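Local coordinates for ThiS/MoaD family protein (Amycolatopsis orientalis, PDB 4N6E) that probably serves as a ubiquitin-like sulphur carrier, of the CysO type, that supplies sulphur to the thiosugar synthase BexX with which it forms a complex, at residues B[4-9]-B[78-83]. Residues are numbered along the deposited sequence; the frame is centred on the assembly and turned at random.
Sequences TVSIPT and GDTLTI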
ATOM      1  N   THR B   4     -11.968 -24.577 -47.442  1.00 77.08           N
ATOM      2  CA  THR B   4     -11.487 -24.948 -46.108  1.00 77.54           C
ATOM      3  C   THR B   4     -11.733 -23.807 -45.088  1.00 74.89           C
ATOM      4  O   THR B   4     -11.265 -22.683 -45.266  1.00 74.00           O
ATOM      5  CB  THR B   4     -10.010 -25.432 -46.139  1.00 82.00           C
ATOM      6  OG1 THR B   4      -9.571 -25.742 -44.809  1.00 78.50           O
ATOM      7  CG2 THR B   4      -9.058 -24.398 -46.783  1.00 83.92           C
ATOM      8  N   VAL B   5     -12.487 -24.117 -44.030  1.00 71.49           N
ATOM      9  CA  VAL B   5     -12.950 -23.131 -43.045  1.00 67.56           C
ATOM     10  C   VAL B   5     -12.239 -23.307 -41.700  1.00 67.17           C
ATOM     11  O   VAL B   5     -12.386 -24.344 -41.078  1.00 64.88           O
ATOM     12  CB  VAL B   5     -14.465 -23.289 -42.806  1.00 65.50           C
ATOM     13  CG1 VAL B   5     -14.960 -22.372 -41.698  1.00 64.95           C
ATOM     14  CG2 VAL B   5     -15.232 -23.027 -44.090  1.00 67.43           C
ATOM     15  N   SER B   6     -11.501 -22.291 -41.245  1.00 70.40           N
ATOM     16  CA  SER B   6     -10.803 -22.347 -39.943  1.00 67.82           C
ATOM     17  C   SER B   6     -11.694 -21.942 -38.756  1.00 68.00           C
ATOM     18  O   SER B   6     -12.224 -20.825 -38.709  1.00 65.41           O
ATOM     19  CB  SER B   6      -9.560 -21.464 -39.964  1.00 68.06           C
ATOM     20  OG  SER B   6      -8.618 -21.950 -40.904  1.00 71.81           O
ATOM     21  N   ILE B   7     -11.844 -22.853 -37.795  1.00 66.22           N
ATOM     22  CA  ILE B   7     -12.625 -22.579 -36.589  1.00 65.09           C
ATOM     23  C   ILE B   7     -11.658 -22.152 -35.492  1.00 63.99           C
ATOM     24  O   ILE B   7     -10.603 -22.773 -35.338  1.00 66.70           O
ATOM     25  CB  ILE B   7     -13.408 -23.817 -36.098  1.00 64.67           C
ATOM     26  CG1 ILE B   7     -14.006 -24.594 -37.275  1.00 67.92           C
ATOM     27  CG2 ILE B   7     -14.507 -23.411 -35.120  1.00 63.01           C
ATOM     28  CD1 ILE B   7     -14.921 -23.780 -38.169  1.00 70.00           C
ATOM     29  N   PRO B   8     -11.995 -21.088 -34.741  1.00 60.65           N
ATOM     30  CA  PRO B   8     -11.205 -20.749 -33.559  1.00 59.71           C
ATOM     31  C   PRO B   8     -11.541 -21.640 -32.344  1.00 57.59           C
ATOM     32  O   PRO B   8     -12.711 -21.977 -32.105  1.00 48.66           O
ATOM     33  CB  PRO B   8     -11.588 -19.296 -33.292  1.00 58.64           C
ATOM     34  CG  PRO B   8     -12.991 -19.210 -33.763  1.00 60.20           C
ATOM     35  CD  PRO B   8     -13.077 -20.115 -34.964  1.00 60.58           C
ATOM     36  N   THR B   9     -10.498 -21.993 -31.593  1.00 58.47           N
ATOM     37  CA  THR B   9     -10.581 -22.885 -30.434  1.00 59.19           C
ATOM     38  C   THR B   9     -11.893 -22.781 -29.670  1.00 60.74           C
ATOM     39  O   THR B   9     -12.540 -23.792 -29.369  1.00 59.78           O
ATOM     40  CB  THR B   9      -9.406 -22.621 -29.471  1.00 60.08           C
ATOM     41  OG1 THR B   9      -8.170 -22.746 -30.188  1.00 61.08           O
ATOM     42  CG2 THR B   9      -9.404 -23.614 -28.303  1.00 60.58           C
ATOM     43  N   GLY B  78     -11.622 -23.494 -53.240  1.00 85.31           N
ATOM     44  CA  GLY B  78     -10.208 -23.466 -52.843  1.00 82.83           C
ATOM     45  C   GLY B  78      -9.860 -22.306 -51.918  1.00 81.31           C
ATOM     46  O   GLY B  78      -8.742 -22.238 -51.399  1.00 78.37           O
ATOM     47  N   ASP B  79     -10.814 -21.392 -51.719  1.00 80.11           N
ATOM     48  CA  ASP B  79     -10.645 -20.274 -50.792  1.00 81.36           C
ATOM     49  C   ASP B  79     -10.596 -20.782 -49.352  1.00 80.78           C
ATOM     50  O   ASP B  79     -11.199 -21.807 -49.030  1.00 84.28           O
ATOM     51  CB  ASP B  79     -11.801 -19.262 -50.932  1.00 81.37           C
ATOM     52  CG  ASP B  79     -11.654 -18.336 -52.146  1.00 79.82           C
ATOM     53  OD1 ASP B  79     -10.569 -18.272 -52.761  1.00 74.52           O
ATOM     54  OD2 ASP B  79     -12.639 -17.644 -52.477  1.00 79.85           O
ATOM     55  N   THR B  80      -9.861 -20.066 -48.501  1.00 80.24           N
ATOM     56  CA  THR B  80      -9.865 -20.309 -47.053  1.00 76.08           C
ATOM     57  C   THR B  80     -10.709 -19.242 -46.361  1.00 69.83           C
ATOM     58  O   THR B  80     -10.562 -18.053 -46.645  1.00 71.66           O
ATOM     59  CB  THR B  80      -8.443 -20.270 -46.461  1.00 78.25           C
ATOM     60  OG1 THR B  80      -7.647 -21.298 -47.063  1.00 78.42           O
ATOM     61  CG2 THR B  80      -8.472 -20.487 -44.937  1.00 80.00           C
ATOM     62  N   LEU B  81     -11.570 -19.671 -45.444  1.00 62.47           N
ATOM     63  CA  LEU B  81     -12.457 -18.765 -44.729  1.00 59.74           C
ATOM     64  C   LEU B  81     -12.191 -18.839 -43.216  1.00 61.18           C
ATOM     65  O   LEU B  81     -12.435 -19.873 -42.579  1.00 54.19           O
ATOM     66  CB  LEU B  81     -13.913 -19.101 -45.055  1.00 59.94           C
ATOM     67  CG  LEU B  81     -14.979 -18.094 -44.598  1.00 63.85           C
ATOM     68  CD1 LEU B  81     -16.014 -17.854 -45.684  1.00 64.40           C
ATOM     69  CD2 LEU B  81     -15.672 -18.515 -43.305  1.00 63.69           C
ATOM     70  N   THR B  82     -11.685 -17.738 -42.649  1.00 58.53           N
ATOM     71  CA  THR B  82     -11.322 -17.692 -41.239  1.00 55.13           C
ATOM     72  C   THR B  82     -12.355 -16.948 -40.413  1.00 52.38           C
ATOM     73  O   THR B  82     -12.782 -15.869 -40.793  1.00 55.32           O
ATOM     74  CB  THR B  82      -9.979 -16.990 -41.023  1.00 57.24           C
ATOM     75  OG1 THR B  82      -9.018 -17.479 -41.962  1.00 59.50           O
ATOM     76  CG2 THR B  82      -9.478 -17.243 -39.616  1.00 58.64           C
ATOM     77  N   ILE B  83     -12.724 -17.527 -39.272  1.00 50.99           N
ATOM     78  CA  ILE B  83     -13.577 -16.878 -38.276  1.00 47.58           C
ATOM     79  C   ILE B  83     -12.725 -16.392 -37.108  1.00 44.92           C
ATOM     80  O   ILE B  83     -12.004 -17.164 -36.491  1.00 45.53           O
ATOM     81  CB  ILE B  83     -14.644 -17.833 -37.738  1.00 46.74           C
ATOM     82  CG1 ILE B  83     -15.386 -18.499 -38.898  1.00 47.77           C
ATOM     83  CG2 ILE B  83     -15.608 -17.073 -36.834  1.00 47.80           C
ATOM     84  CD1 ILE B  83     -16.487 -19.457 -38.478  1.00 48.86           C
TER
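T4, V5 and S6 pair in parallel with T80, L81 and T82: the axes of strands 4-6 and 80-83 approach to 4.7 Å and their N-to-C directions differ by 17°. L81 lies opposite V5 and is gripped through both backbone groups. L81 N donates to T4 O (3.0 Å, N-H...O 163°), and L81 O accepts from S6 N at 2.9 Å in a more bent bond. Two weak bonds flank them, T4 N to D79 O and I83 N to S6 O, the latter stretched to 3.4 Å. Between the bonded groups, T80 CA and V5 CA direct C-H groups at T4 O and L81 O.

T4, S6, T80 and T82 share one face of the sheet. There the T4 and T80 side chains run alongside each other in the same direction, with T4 CG2 3.4 Å from T80 OG1; T4 OG1 stands anti to the backbone N (chi1 178°), which places the methyl on this approach. V5 and L81 project from the other face, where V5 CG1 meets L81 CD2 at 4.2 Å. Past the paired residues, the P8 ring crosses I83 at a slant, its CD 3.9 Å from I83 CB and also against I83 O.

This parallel pairing of the first and last strands is characteristic of the ubiquitin-like beta-grasp fold. Both strands are interior to the mixed five-stranded sheet, 80-88 at its centre: strand 20-23 runs antiparallel beside 3-6, with V5 bonded to V21, and strand 56-60 antiparallel beside 80-88, with T82 bonded to Y59. V5 and L81 both pack on I31 of helix 28-38, which lies across their face.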